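Local coordinates for protein telomerase reverse transcriptase (Candida tropicalis MYA-3404, PDB 6ZD1) that probably extends telomeres as the reverse transcriptase subunit of telomerase, adding sequence repeats to chromosome ends by copying a template within the enzyme's RNA component, at residues S206-K211 against G241-I246; V284-Q289 against S666-E671; G375-F380 against K659-N664; E599-F604 against R613-A618; N607-I612 against V670-T675. All blocks are in the same frame, centred on the assembly; numbering follows the deposited sequence.

Interaction 1 (S206-K211 against G241-I246); sequences SNWITK and GGFRVI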
# COMPACT_ATOMS: atom_id res chain seq x y z
N SER A 206 0.54 -23.47 1.21
CA SER A 206 1.56 -24.48 1.48
C SER A 206 2.13 -25.05 0.19
O SER A 206 3.33 -25.33 0.10
CB SER A 206 0.99 -25.60 2.35
OG SER A 206 0.64 -25.12 3.64
N ASN A 207 1.29 -25.21 -0.83
CA ASN A 207 1.76 -25.75 -2.11
C ASN A 207 2.73 -24.79 -2.79
O ASN A 207 3.83 -25.20 -3.19
CB ASN A 207 0.57 -26.06 -3.02
CG ASN A 207 -0.26 -27.21 -2.52
OD1 ASN A 207 0.22 -28.07 -1.78
ND2 ASN A 207 -1.53 -27.24 -2.91
N TRP A 208 2.33 -23.53 -2.96
CA TRP A 208 3.19 -22.58 -3.66
C TRP A 208 4.50 -22.36 -2.90
O TRP A 208 5.57 -22.30 -3.51
CB TRP A 208 2.47 -21.25 -3.86
CG TRP A 208 3.35 -20.17 -4.43
CD1 TRP A 208 4.13 -19.28 -3.73
CD2 TRP A 208 3.55 -19.87 -5.82
NE1 TRP A 208 4.80 -18.45 -4.60
CE2 TRP A 208 4.46 -18.79 -5.88
CE3 TRP A 208 3.06 -20.40 -7.01
CZ2 TRP A 208 4.88 -18.24 -7.09
CZ3 TRP A 208 3.48 -19.85 -8.21
CH2 TRP A 208 4.38 -18.78 -8.24
N ILE A 209 4.42 -22.23 -1.57
CA ILE A 209 5.62 -21.97 -0.78
C ILE A 209 6.60 -23.13 -0.88
O ILE A 209 7.81 -22.92 -1.00
CB ILE A 209 5.22 -21.67 0.68
CG1 ILE A 209 4.51 -20.32 0.77
CG2 ILE A 209 6.44 -21.69 1.59
CD1 ILE A 209 4.11 -19.91 2.18
N THR A 210 6.09 -24.37 -0.85
CA THR A 210 6.97 -25.53 -0.99
C THR A 210 7.70 -25.53 -2.33
O THR A 210 8.89 -25.85 -2.40
CB THR A 210 6.17 -26.82 -0.80
OG1 THR A 210 5.63 -26.86 0.52
CG2 THR A 210 7.06 -28.03 -1.02
N LYS A 211 6.99 -25.18 -3.41
CA LYS A 211 7.62 -25.12 -4.72
C LYS A 211 8.59 -23.94 -4.82
O LYS A 211 9.69 -24.08 -5.36
CB LYS A 211 6.56 -25.05 -5.81
CG LYS A 211 5.60 -26.24 -5.81
CD LYS A 211 4.40 -26.00 -6.70
CE LYS A 211 3.40 -27.15 -6.61
NZ LYS A 211 2.93 -27.40 -5.22
N GLY A 241 -1.28 -16.45 -11.91
CA GLY A 241 -1.01 -17.88 -11.88
C GLY A 241 -0.44 -18.44 -10.59
O GLY A 241 -0.23 -19.65 -10.50
N GLY A 242 -0.20 -17.60 -9.58
CA GLY A 242 0.57 -18.00 -8.42
C GLY A 242 0.47 -16.97 -7.31
O GLY A 242 -0.61 -16.45 -7.02
N PHE A 243 1.58 -16.70 -6.64
CA PHE A 243 1.60 -15.66 -5.62
C PHE A 243 2.87 -14.84 -5.75
O PHE A 243 3.90 -15.32 -6.22
CB PHE A 243 1.49 -16.26 -4.21
CG PHE A 243 0.26 -17.11 -4.00
CD1 PHE A 243 0.28 -18.47 -4.30
CD2 PHE A 243 -0.91 -16.56 -3.50
CE1 PHE A 243 -0.84 -19.26 -4.11
CE2 PHE A 243 -2.03 -17.35 -3.31
CZ PHE A 243 -2.00 -18.70 -3.62
N ARG A 244 2.76 -13.58 -5.35
CA ARG A 244 3.94 -12.79 -5.02
C ARG A 244 4.39 -13.20 -3.63
O ARG A 244 3.56 -13.43 -2.74
CB ARG A 244 3.63 -11.30 -5.05
CG ARG A 244 4.16 -10.56 -6.26
CD ARG A 244 5.06 -9.40 -5.87
NE ARG A 244 4.53 -8.62 -4.75
CZ ARG A 244 3.58 -7.70 -4.86
NH1 ARG A 244 3.05 -7.42 -6.04
NH2 ARG A 244 3.17 -7.04 -3.78
N VAL A 245 5.70 -13.30 -3.44
CA VAL A 245 6.26 -13.70 -2.16
C VAL A 245 6.78 -12.43 -1.49
O VAL A 245 7.71 -11.79 -1.99
CB VAL A 245 7.36 -14.75 -2.32
CG1 VAL A 245 7.87 -15.19 -0.96
CG2 VAL A 245 6.84 -15.94 -3.11
N ILE A 246 6.15 -12.07 -0.38
CA ILE A 246 6.57 -10.93 0.43
C ILE A 246 7.02 -11.46 1.78
O ILE A 246 6.42 -12.40 2.32
CB ILE A 246 5.42 -9.91 0.60
CG1 ILE A 246 4.88 -9.49 -0.77
CG2 ILE A 246 5.90 -8.69 1.38
CD1 ILE A 246 5.95 -8.94 -1.69

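Interaction 2 (V284-Q289 against S666-E671); sequences VRQVLQ and SMEGVE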
# COMPACT_ATOMS: atom_id res chain seq x y z
N VAL A 284 19.98 4.58 7.74
CA VAL A 284 20.60 3.90 6.61
C VAL A 284 19.82 4.18 5.33
O VAL A 284 20.40 4.51 4.29
CB VAL A 284 20.72 2.38 6.88
CG1 VAL A 284 21.01 1.63 5.59
CG2 VAL A 284 21.82 2.12 7.90
N ARG A 285 18.49 4.09 5.41
CA ARG A 285 17.68 4.37 4.23
C ARG A 285 17.77 5.84 3.83
O ARG A 285 17.81 6.17 2.64
CB ARG A 285 16.23 3.97 4.48
CG ARG A 285 15.33 4.18 3.28
CD ARG A 285 14.05 3.36 3.37
NE ARG A 285 13.24 3.69 4.53
CZ ARG A 285 12.02 3.22 4.75
NH1 ARG A 285 11.47 2.39 3.87
NH2 ARG A 285 11.34 3.57 5.83
N GLN A 286 17.86 6.75 4.81
CA GLN A 286 17.94 8.17 4.49
C GLN A 286 19.24 8.51 3.77
O GLN A 286 19.23 9.27 2.79
CB GLN A 286 17.82 9.02 5.76
CG GLN A 286 16.44 9.06 6.39
CD GLN A 286 16.40 9.97 7.61
OE1 GLN A 286 16.62 11.18 7.50
NE2 GLN A 286 16.15 9.39 8.77
N VAL A 287 20.36 7.95 4.22
CA VAL A 287 21.64 8.26 3.60
C VAL A 287 21.71 7.65 2.20
O VAL A 287 22.21 8.27 1.26
CB VAL A 287 22.80 7.78 4.49
CG1 VAL A 287 24.14 8.09 3.83
CG2 VAL A 287 22.71 8.44 5.85
N LEU A 288 21.19 6.43 2.05
CA LEU A 288 21.16 5.82 0.72
C LEU A 288 20.33 6.66 -0.24
O LEU A 288 20.71 6.85 -1.40
CB LEU A 288 20.60 4.40 0.81
CG LEU A 288 21.47 3.36 1.52
CD1 LEU A 288 20.74 2.03 1.59
CD2 LEU A 288 22.81 3.20 0.82
N GLN A 289 19.20 7.19 0.23
CA GLN A 289 18.35 8.01 -0.63
C GLN A 289 19.04 9.31 -1.02
O GLN A 289 18.90 9.78 -2.16
CB GLN A 289 17.02 8.30 0.07
CG GLN A 289 15.95 8.88 -0.85
CD GLN A 289 15.52 7.92 -1.94
OE1 GLN A 289 14.83 6.93 -1.68
NE2 GLN A 289 15.94 8.19 -3.18
N SER A 666 6.75 3.64 10.21
CA SER A 666 7.59 4.76 10.59
C SER A 666 6.97 6.07 10.12
O SER A 666 6.35 6.12 9.05
CB SER A 666 9.00 4.62 10.01
OG SER A 666 9.80 5.76 10.31
N MSE A 667 7.15 7.12 10.91
CA MSE A 667 6.59 8.44 10.63
C MSE A 667 7.37 9.20 9.57
O MSE A 667 7.07 10.36 9.29
CB MSE A 667 6.52 9.28 11.91
CG MSE A 667 5.52 8.77 12.91
SE MSE A 667 3.79 8.49 12.06
CE MSE A 667 2.78 7.91 13.62
N GLU A 668 8.38 8.56 8.99
CA GLU A 668 9.20 9.21 7.98
C GLU A 668 8.37 9.44 6.72
O GLU A 668 7.97 8.49 6.05
CB GLU A 668 10.43 8.36 7.67
CG GLU A 668 11.36 9.00 6.66
CD GLU A 668 12.51 8.09 6.26
OE1 GLU A 668 13.01 8.24 5.13
OE2 GLU A 668 12.91 7.23 7.08
N GLY A 669 8.13 10.71 6.40
CA GLY A 669 7.42 11.09 5.20
C GLY A 669 5.99 11.54 5.38
O GLY A 669 5.36 11.93 4.39
N VAL A 670 5.46 11.53 6.61
CA VAL A 670 4.09 12.00 6.80
C VAL A 670 4.03 13.51 6.62
O VAL A 670 3.05 14.04 6.08
CB VAL A 670 3.54 11.57 8.18
CG1 VAL A 670 3.51 10.05 8.28
CG2 VAL A 670 4.37 12.16 9.31
N GLU A 671 5.08 14.22 7.03
CA GLU A 671 5.13 15.66 6.83
C GLU A 671 5.11 16.00 5.34
O GLU A 671 4.29 16.80 4.88
CB GLU A 671 6.37 16.25 7.50
CG GLU A 671 6.27 16.34 9.01
CD GLU A 671 5.92 17.74 9.47
OE1 GLU A 671 6.83 18.47 9.91
OE2 GLU A 671 4.73 18.12 9.37

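Interaction 3 (G375-F380 against K659-N664); sequences GTLDEF and KFARVN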
# COMPACT_ATOMS: atom_id res chain seq x y z
N GLY A 375 9.47 9.23 14.44
CA GLY A 375 8.80 8.33 15.36
C GLY A 375 8.30 7.09 14.66
O GLY A 375 8.36 6.95 13.44
N THR A 376 7.77 6.17 15.47
CA THR A 376 7.14 4.95 15.00
C THR A 376 5.64 5.13 15.15
O THR A 376 5.17 5.96 15.93
CB THR A 376 7.64 3.75 15.81
OG1 THR A 376 9.08 3.72 15.80
CG2 THR A 376 7.10 2.44 15.24
N LEU A 377 4.87 4.39 14.35
CA LEU A 377 3.41 4.40 14.51
C LEU A 377 3.05 4.05 15.94
O LEU A 377 2.31 4.79 16.60
CB LEU A 377 2.73 3.43 13.55
CG LEU A 377 1.21 3.36 13.81
CD1 LEU A 377 0.58 4.73 13.59
CD2 LEU A 377 0.53 2.31 12.98
N ASP A 378 3.59 2.92 16.41
CA ASP A 378 3.31 2.38 17.77
C ASP A 378 3.91 3.26 18.87
O ASP A 378 4.22 2.71 19.95
CB ASP A 378 3.79 0.93 17.88
CG ASP A 378 3.79 0.18 16.56
OD1 ASP A 378 3.03 0.60 15.66
OD2 ASP A 378 4.53 -0.81 16.45
N GLU A 379 4.08 4.56 18.61
CA GLU A 379 4.62 5.48 19.64
C GLU A 379 3.43 6.08 20.41
O GLU A 379 3.27 5.77 21.60
CB GLU A 379 5.46 6.58 18.99
CG GLU A 379 6.57 7.10 19.89
CD GLU A 379 7.98 6.74 19.44
OE1 GLU A 379 8.93 7.38 19.91
OE2 GLU A 379 8.11 5.82 18.61
N PHE A 380 2.64 6.90 19.71
CA PHE A 380 1.43 7.53 20.23
C PHE A 380 0.48 6.48 20.79
O PHE A 380 0.13 6.50 21.97
CB PHE A 380 0.77 8.36 19.13
CG PHE A 380 1.72 9.34 18.52
CD1 PHE A 380 2.62 8.93 17.55
CD2 PHE A 380 1.76 10.65 18.95
CE1 PHE A 380 3.53 9.81 17.01
CE2 PHE A 380 2.67 11.55 18.41
CZ PHE A 380 3.55 11.12 17.43
N LYS A 659 -3.14 5.26 7.52
CA LYS A 659 -2.80 4.04 6.79
C LYS A 659 -1.36 4.07 6.29
O LYS A 659 -0.72 3.02 6.23
CB LYS A 659 -3.78 3.84 5.63
CG LYS A 659 -3.73 2.44 5.03
CD LYS A 659 -4.94 2.17 4.15
CE LYS A 659 -4.89 0.75 3.59
NZ LYS A 659 -6.13 0.39 2.85
N PHE A 660 -0.83 5.25 5.97
CA PHE A 660 0.57 5.35 5.57
C PHE A 660 1.50 4.99 6.72
O PHE A 660 2.51 4.30 6.52
CB PHE A 660 0.89 6.75 5.05
CG PHE A 660 2.35 6.97 4.75
CD1 PHE A 660 3.19 7.53 5.69
CD2 PHE A 660 2.88 6.60 3.52
CE1 PHE A 660 4.54 7.72 5.42
CE2 PHE A 660 4.22 6.80 3.23
CZ PHE A 660 5.05 7.36 4.19
N ALA A 661 1.20 5.48 7.92
CA ALA A 661 2.01 5.12 9.09
C ALA A 661 1.82 3.65 9.45
O ALA A 661 2.77 2.99 9.88
CB ALA A 661 1.65 6.02 10.27
N ARG A 662 0.60 3.13 9.29
CA ARG A 662 0.35 1.72 9.56
C ARG A 662 1.19 0.83 8.65
O ARG A 662 1.85 -0.10 9.12
CB ARG A 662 -1.14 1.42 9.36
CG ARG A 662 -1.86 0.85 10.58
CD ARG A 662 -3.37 0.85 10.35
NE ARG A 662 -3.72 0.17 9.10
CZ ARG A 662 -4.80 0.44 8.37
NH1 ARG A 662 -5.63 1.41 8.74
NH2 ARG A 662 -5.03 -0.24 7.26
N VAL A 663 1.19 1.12 7.35
CA VAL A 663 1.88 0.26 6.40
C VAL A 663 3.39 0.27 6.64
O VAL A 663 4.01 -0.78 6.82
CB VAL A 663 1.53 0.67 4.96
CG1 VAL A 663 2.46 -0.02 3.97
CG2 VAL A 663 0.09 0.32 4.66
N ASN A 664 3.99 1.46 6.67
CA ASN A 664 5.44 1.56 6.79
C ASN A 664 5.94 1.51 8.22
O ASN A 664 7.14 1.34 8.43
CB ASN A 664 5.92 2.84 6.12
CG ASN A 664 5.35 3.00 4.73
OD1 ASN A 664 5.69 2.25 3.82
ND2 ASN A 664 4.47 3.97 4.57

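Interaction 4 (E599-F604 against R613-A618); sequences EFLLDF and RENVDA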
# COMPACT_ATOMS: atom_id res chain seq x y z
N GLU A 599 -2.76 -0.76 0.50
CA GLU A 599 -1.55 -0.67 1.32
C GLU A 599 -0.29 -0.59 0.48
O GLU A 599 0.65 0.12 0.86
CB GLU A 599 -1.47 -1.88 2.26
CG GLU A 599 -2.55 -1.94 3.32
CD GLU A 599 -2.45 -3.17 4.21
OE1 GLU A 599 -1.48 -3.95 4.05
OE2 GLU A 599 -3.34 -3.37 5.06
N PHE A 600 -0.25 -1.26 -0.67
CA PHE A 600 0.99 -1.31 -1.45
C PHE A 600 1.36 0.05 -2.04
O PHE A 600 2.53 0.26 -2.37
CB PHE A 600 0.87 -2.34 -2.58
CG PHE A 600 -0.37 -2.20 -3.39
CD1 PHE A 600 -0.54 -1.12 -4.24
CD2 PHE A 600 -1.38 -3.14 -3.30
CE1 PHE A 600 -1.69 -0.98 -4.97
CE2 PHE A 600 -2.52 -3.00 -4.04
CZ PHE A 600 -2.68 -1.90 -4.87
N LEU A 601 0.39 0.95 -2.19
CA LEU A 601 0.68 2.28 -2.71
C LEU A 601 1.07 3.26 -1.62
O LEU A 601 1.35 4.42 -1.91
CB LEU A 601 -0.51 2.81 -3.50
CG LEU A 601 -0.55 2.22 -4.91
CD1 LEU A 601 -1.54 2.95 -5.81
CD2 LEU A 601 0.85 2.18 -5.55
N LEU A 602 1.10 2.81 -0.37
CA LEU A 602 1.71 3.55 0.72
C LEU A 602 2.97 2.86 1.22
O LEU A 602 3.61 3.35 2.16
CB LEU A 602 0.71 3.72 1.87
CG LEU A 602 -0.66 4.22 1.43
CD1 LEU A 602 -1.62 4.28 2.61
CD2 LEU A 602 -0.54 5.58 0.77
N ASP A 603 3.36 1.75 0.59
CA ASP A 603 4.51 0.95 1.01
C ASP A 603 5.80 1.66 0.61
O ASP A 603 6.09 1.81 -0.59
CB ASP A 603 4.41 -0.45 0.40
CG ASP A 603 5.54 -1.38 0.85
OD1 ASP A 603 6.70 -1.17 0.43
OD2 ASP A 603 5.26 -2.34 1.60
N PHE A 604 6.56 2.12 1.60
CA PHE A 604 7.84 2.78 1.39
C PHE A 604 8.98 1.79 1.20
O PHE A 604 10.08 2.21 0.83
CB PHE A 604 8.14 3.72 2.56
CG PHE A 604 9.02 4.88 2.21
CD1 PHE A 604 9.49 5.73 3.20
CD2 PHE A 604 9.35 5.15 0.89
CE1 PHE A 604 10.30 6.81 2.89
CE2 PHE A 604 10.16 6.22 0.57
CZ PHE A 604 10.64 7.05 1.57
N ARG A 613 3.27 9.69 -3.18
CA ARG A 613 2.54 10.95 -3.23
C ARG A 613 1.62 10.99 -4.45
O ARG A 613 0.42 11.25 -4.31
CB ARG A 613 3.53 12.11 -3.25
CG ARG A 613 2.94 13.43 -3.69
CD ARG A 613 3.54 13.86 -5.01
NE ARG A 613 3.21 15.24 -5.33
CZ ARG A 613 3.77 15.93 -6.31
NH1 ARG A 613 4.68 15.35 -7.09
NH2 ARG A 613 3.42 17.19 -6.53
N GLU A 614 2.15 10.67 -5.63
CA GLU A 614 1.35 10.73 -6.85
C GLU A 614 0.18 9.75 -6.81
O GLU A 614 -0.88 10.03 -7.38
CB GLU A 614 2.23 10.48 -8.07
CG GLU A 614 3.17 11.64 -8.38
CD GLU A 614 4.15 11.33 -9.50
OE1 GLU A 614 3.93 10.33 -10.22
OE2 GLU A 614 5.14 12.08 -9.64
N ASN A 615 0.34 8.61 -6.13
CA ASN A 615 -0.78 7.68 -5.99
C ASN A 615 -1.87 8.28 -5.12
O ASN A 615 -3.06 8.20 -5.45
CB ASN A 615 -0.29 6.36 -5.41
CG ASN A 615 0.62 5.62 -6.36
OD1 ASN A 615 0.32 5.48 -7.55
ND2 ASN A 615 1.75 5.16 -5.85
N VAL A 616 -1.49 8.86 -3.98
CA VAL A 616 -2.44 9.60 -3.17
C VAL A 616 -3.07 10.72 -3.99
O VAL A 616 -4.29 10.92 -3.96
CB VAL A 616 -1.75 10.12 -1.90
CG1 VAL A 616 -2.67 11.06 -1.14
CG2 VAL A 616 -1.32 8.95 -1.03
N ASP A 617 -2.26 11.43 -4.78
CA ASP A 617 -2.79 12.50 -5.62
C ASP A 617 -3.76 11.94 -6.66
O ASP A 617 -4.79 12.57 -6.96
CB ASP A 617 -1.65 13.25 -6.31
CG ASP A 617 -0.79 14.03 -5.33
OD1 ASP A 617 -1.13 14.06 -4.12
OD2 ASP A 617 0.22 14.62 -5.77
N ALA A 618 -3.47 10.76 -7.20
CA ALA A 618 -4.35 10.17 -8.21
C ALA A 618 -5.71 9.81 -7.61
O ALA A 618 -6.75 10.07 -8.22
CB ALA A 618 -3.69 8.95 -8.83

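Interaction 5 (N607-I612 against V670-T675); sequences NSLETI and VEYLLT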
# COMPACT_ATOMS: atom_id res chain seq x y z
N ASN A 607 8.29 1.49 -2.93
CA ASN A 607 8.06 2.65 -3.78
C ASN A 607 8.80 3.85 -3.21
O ASN A 607 9.11 3.92 -2.02
CB ASN A 607 6.57 2.99 -3.90
CG ASN A 607 5.71 1.78 -4.18
OD1 ASN A 607 5.54 1.37 -5.33
ND2 ASN A 607 5.15 1.20 -3.13
N SER A 608 9.05 4.82 -4.08
CA SER A 608 9.59 6.11 -3.67
C SER A 608 8.47 7.00 -3.14
O SER A 608 7.29 6.74 -3.35
CB SER A 608 10.30 6.80 -4.83
OG SER A 608 9.38 7.14 -5.85
N LEU A 609 8.87 8.05 -2.42
CA LEU A 609 7.89 8.99 -1.89
C LEU A 609 7.13 9.70 -3.01
O LEU A 609 5.93 9.95 -2.88
CB LEU A 609 8.57 10.02 -0.99
CG LEU A 609 8.64 9.66 0.50
CD1 LEU A 609 9.03 10.88 1.32
CD2 LEU A 609 7.31 9.09 0.96
N GLU A 610 7.82 10.03 -4.10
CA GLU A 610 7.14 10.67 -5.22
C GLU A 610 6.08 9.75 -5.81
O GLU A 610 5.03 10.22 -6.26
CB GLU A 610 8.14 11.07 -6.31
CG GLU A 610 9.26 11.99 -5.86
CD GLU A 610 10.50 11.23 -5.44
OE1 GLU A 610 11.40 11.85 -4.82
OE2 GLU A 610 10.59 10.02 -5.73
N THR A 611 6.33 8.44 -5.80
CA THR A 611 5.33 7.48 -6.25
C THR A 611 4.20 7.36 -5.24
O THR A 611 3.02 7.32 -5.62
CB THR A 611 5.98 6.12 -6.50
OG1 THR A 611 6.86 6.21 -7.63
CG2 THR A 611 4.92 5.06 -6.76
N ILE A 612 4.53 7.30 -3.94
CA ILE A 612 3.48 7.29 -2.92
C ILE A 612 2.63 8.54 -3.03
O ILE A 612 1.39 8.47 -3.02
CB ILE A 612 4.10 7.16 -1.52
CG1 ILE A 612 4.69 5.77 -1.32
CG2 ILE A 612 3.04 7.43 -0.46
CD1 ILE A 612 5.36 5.60 0.03
N VAL A 670 5.46 11.53 6.61
CA VAL A 670 4.09 12.00 6.80
C VAL A 670 4.03 13.51 6.62
O VAL A 670 3.05 14.04 6.08
CB VAL A 670 3.54 11.57 8.18
CG1 VAL A 670 3.51 10.05 8.28
CG2 VAL A 670 4.37 12.16 9.31
N GLU A 671 5.08 14.22 7.03
CA GLU A 671 5.13 15.66 6.83
C GLU A 671 5.11 16.00 5.34
O GLU A 671 4.29 16.80 4.88
CB GLU A 671 6.37 16.25 7.50
CG GLU A 671 6.27 16.34 9.01
CD GLU A 671 5.92 17.74 9.47
OE1 GLU A 671 6.83 18.47 9.91
OE2 GLU A 671 4.73 18.12 9.37
N TYR A 672 6.00 15.37 4.57
CA TYR A 672 6.03 15.60 3.13
C TYR A 672 4.68 15.25 2.50
O TYR A 672 4.20 15.96 1.61
CB TYR A 672 7.16 14.79 2.49
CG TYR A 672 7.24 14.88 0.98
CD1 TYR A 672 7.91 15.94 0.36
CD2 TYR A 672 6.67 13.90 0.17
CE1 TYR A 672 7.99 16.02 -1.03
CE2 TYR A 672 6.75 13.97 -1.21
CZ TYR A 672 7.40 15.03 -1.80
OH TYR A 672 7.48 15.10 -3.18
N LEU A 673 4.04 14.19 2.98
CA LEU A 673 2.78 13.76 2.38
C LEU A 673 1.64 14.70 2.77
O LEU A 673 0.77 15.00 1.94
CB LEU A 673 2.46 12.33 2.78
CG LEU A 673 1.34 11.64 1.99
CD1 LEU A 673 1.69 11.59 0.51
CD2 LEU A 673 1.08 10.25 2.53
N LEU A 674 1.63 15.17 4.01
CA LEU A 674 0.57 16.07 4.45
C LEU A 674 0.57 17.36 3.64
O LEU A 674 -0.50 17.86 3.25
CB LEU A 674 0.73 16.38 5.94
CG LEU A 674 -0.34 17.28 6.58
CD1 LEU A 674 -1.72 16.70 6.33
CD2 LEU A 674 -0.09 17.44 8.07
N THR A 675 1.75 17.91 3.35
CA THR A 675 1.79 19.16 2.60
C THR A 675 1.52 18.93 1.11
O THR A 675 0.94 19.81 0.46
CB THR A 675 3.13 19.87 2.81
OG1 THR A 675 4.20 19.04 2.35
CG2 THR A 675 3.33 20.18 4.28

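Interaction 1 (S206-K211 against G241-I246)
W208 lays one face of its indole over G242 CA and over N and CB of F243, while the F243 ring comes edge-on to that face and V245 meets the indole at its edge. F243 N stands over the centre of the indole, and the closest approach is 3.2 Å, from CZ2 of W208 to O of F243. Above the six-membered ring the CH-pi donor is G242 CA, 3.9 Å from the centroid; F243 CB stands almost straight over the five-membered ring, 12° from its normal. The two aromatic rings form a T-shaped pair with planes at 70° and CD1 of F243 3.5 Å from CG of W208. In the indole plane, V245 CG2 comes within 3.6 Å of W208 NE1. A chi1 of 173° directs the indole off its helix onto this surface, and G242, without a side chain, lets the ring settle against its CA. Further out, F243 touches L204 and V245 touches Y212, both on helix 198-216. That helix, in the RNA-binding domain over 206-211, thus packs on the loop leading into strand 244-249 of the reverse transcriptase domain and on its first residues. This outermost strand of a mixed sheet pairs antiparallel with 231-237, whose L236 touches F243 and I209.

Interaction 2 (V284-Q289 against S666-E671)
E668 reaches out of a type II beta turn, M667 to V670, and ends between R285 and Q286 on helix 263-298. The turn leads directly into helix 670-684, with G669 at the N-cap, so the contact joins a long helix in the reverse transcriptase domain to a helix start near the C-terminus. E668 is stretched out along its whole length (chi1 -178°), which delivers its carboxylate to the long helix. It slides past Q286 in the opposite direction, the carboxylate and amide planes inclined at 54°, so that the touch is made by the aliphatic part of the glutamine: CG of Q286 is 3.7 Å from OE1 of E668. The amide end of Q286 is engaged by other groups, its NE2 being hydrogen-bonded to R372 O and S282 OG. R285 crosses E668 obliquely, its chain bent at chi3, and the guanidinium is turned nearly perpendicular to the carboxylate, at 86°. NH2 of R285 and OE2 of E668 are 4.2 Å apart, beyond a salt bridge. E668 OE2 is hydrogen-bonded to S282 OG, which also pairs with Q286 NE2, so one serine, a turn earlier on the same long helix, ties both side chains. Within the 666-671 segment, S666 OG accepts a weak hydrogen bond from the backbone N of E668, at 3.4 Å.

Interaction 3 (G375-F380 against K659-N664)
L377 CB, the first atom of the side chain that carries this contact, lies 3.7 Å from the carbonyl O of A661 on helix 642-664. From there chi1, at 175°, sends CG on toward the helix, and the two methyl groups divide between successive residues. CD1 meets the methyl of A661, 3.7 Å from its CB. CD2 presses on R662, 3.5 Å from CA and 3.7 Å from CG of that arginine, whose aliphatic part runs beside the leucine in the same direction. The leucine belongs to a type I beta turn, T376 to E379, in the loop after strand 368-372, so the contact lays a turn of the reverse transcriptase region against the end of helix 642-664. Beyond its aliphatic part R662 bends at chi3, and its NH1 forms a salt bridge with OE2 of E658, one turn earlier on the helix. The backbone of L377 is hydrogen-bonded to that of G665, just past the helix end, while E379 OE2 accepts from the backbone N of T376 at 3.2 Å.

Interaction 4 (E599-F604 against R613-A618)
Both methyl groups of L601 sit over one face of the flat amide of N615: CD1 and CD2 are each 3.5 Å from its CG. CD2 leans to the nitrogen side of the amide, whereas on the oxygen side CD1 of L601 stands 3.6 Å from OD1 of N615. CD2 of L601 also lies in the plane of the F600 ring, at its edge, so this methyl sits between a neighbouring aromatic and the amide. The side chains of L601 and N615 cross at about a right angle. In N615, CG is anti to the carbonyl carbon (chi1 -67°), which sets the amide against the leucine's branch. A second, purely apolar touch follows one residue on in each segment: CD2 of L602 is 3.9 Å from CG2 of V616, and these two side chains also cross nearly perpendicularly. No hydrogen bond spans the contact, which therefore rests on van der Waals packing. The 599-604 segment leads from helix 582-596 toward helix 609-637 and folds back on the latter, with eight residues between the segments. Around this turn back onto the helix, L602 also touches K659 and F660 of helix 642-664, and V616 touches I677 of helix 670-684, placing the contact where these C-terminal helices come together.

Interaction 5 (N607-I612 against V670-T675)
L609 and I612, one turn apart at the start of helix 609-637, face Y672 and L673 at the start of helix 670-684. The buried part is the pair I612 and L673, where CG2 of the isoleucine lies 4.5 Å from CD1 of the leucine; F660 of helix 642-664 and F604 of the preceding loop also touch I612. Toward solvent the partners are L609 and Y672. Here the approach is somewhat nearer, 4.0 Å from CD1 of L609 to CD2 of Y672, but the tyrosine is exposed. The leucine methyl comes to the ring obliquely, near CD2, and the two side chains slide past each other in opposite directions. At the outer margin CG of E610 comes no nearer than 4.5 Å to OH of Y672. The first turn of helix 609-637 is capped by S608, whose OG accepts a weak bond from the backbone N of T611, at 3.3 Å. Since no hydrogen bond or salt bridge joins the two segments, their association depends on apolar contact, with the more sheltered isoleucine-leucine pair giving way outward to a tyrosine at the surface.

Interactions 2 to 5 form one connected cluster, whereas interaction 1 stands apart, its centre about 26 Å from that of interaction 4, and is the one built on aromatic packing on the loop that leads into an edge strand. Interactions 4 and 5 share helix 609-637, and interactions 2 and 5 share helix 670-684. F660 of the helix in interaction 3 packs on I612, L673 and V670, while N664 ND2 probably hydrogen-bonds L602 O of the 599-604 loop. All five are partly buried, but interaction 4 lies nearest the centre of the chain, and interaction 5 reaches an exposed tyrosine. Interactions 3 and 5 are mainly apolar, interaction 4 adds an amide, and interaction 2 brings charged and polar groups together.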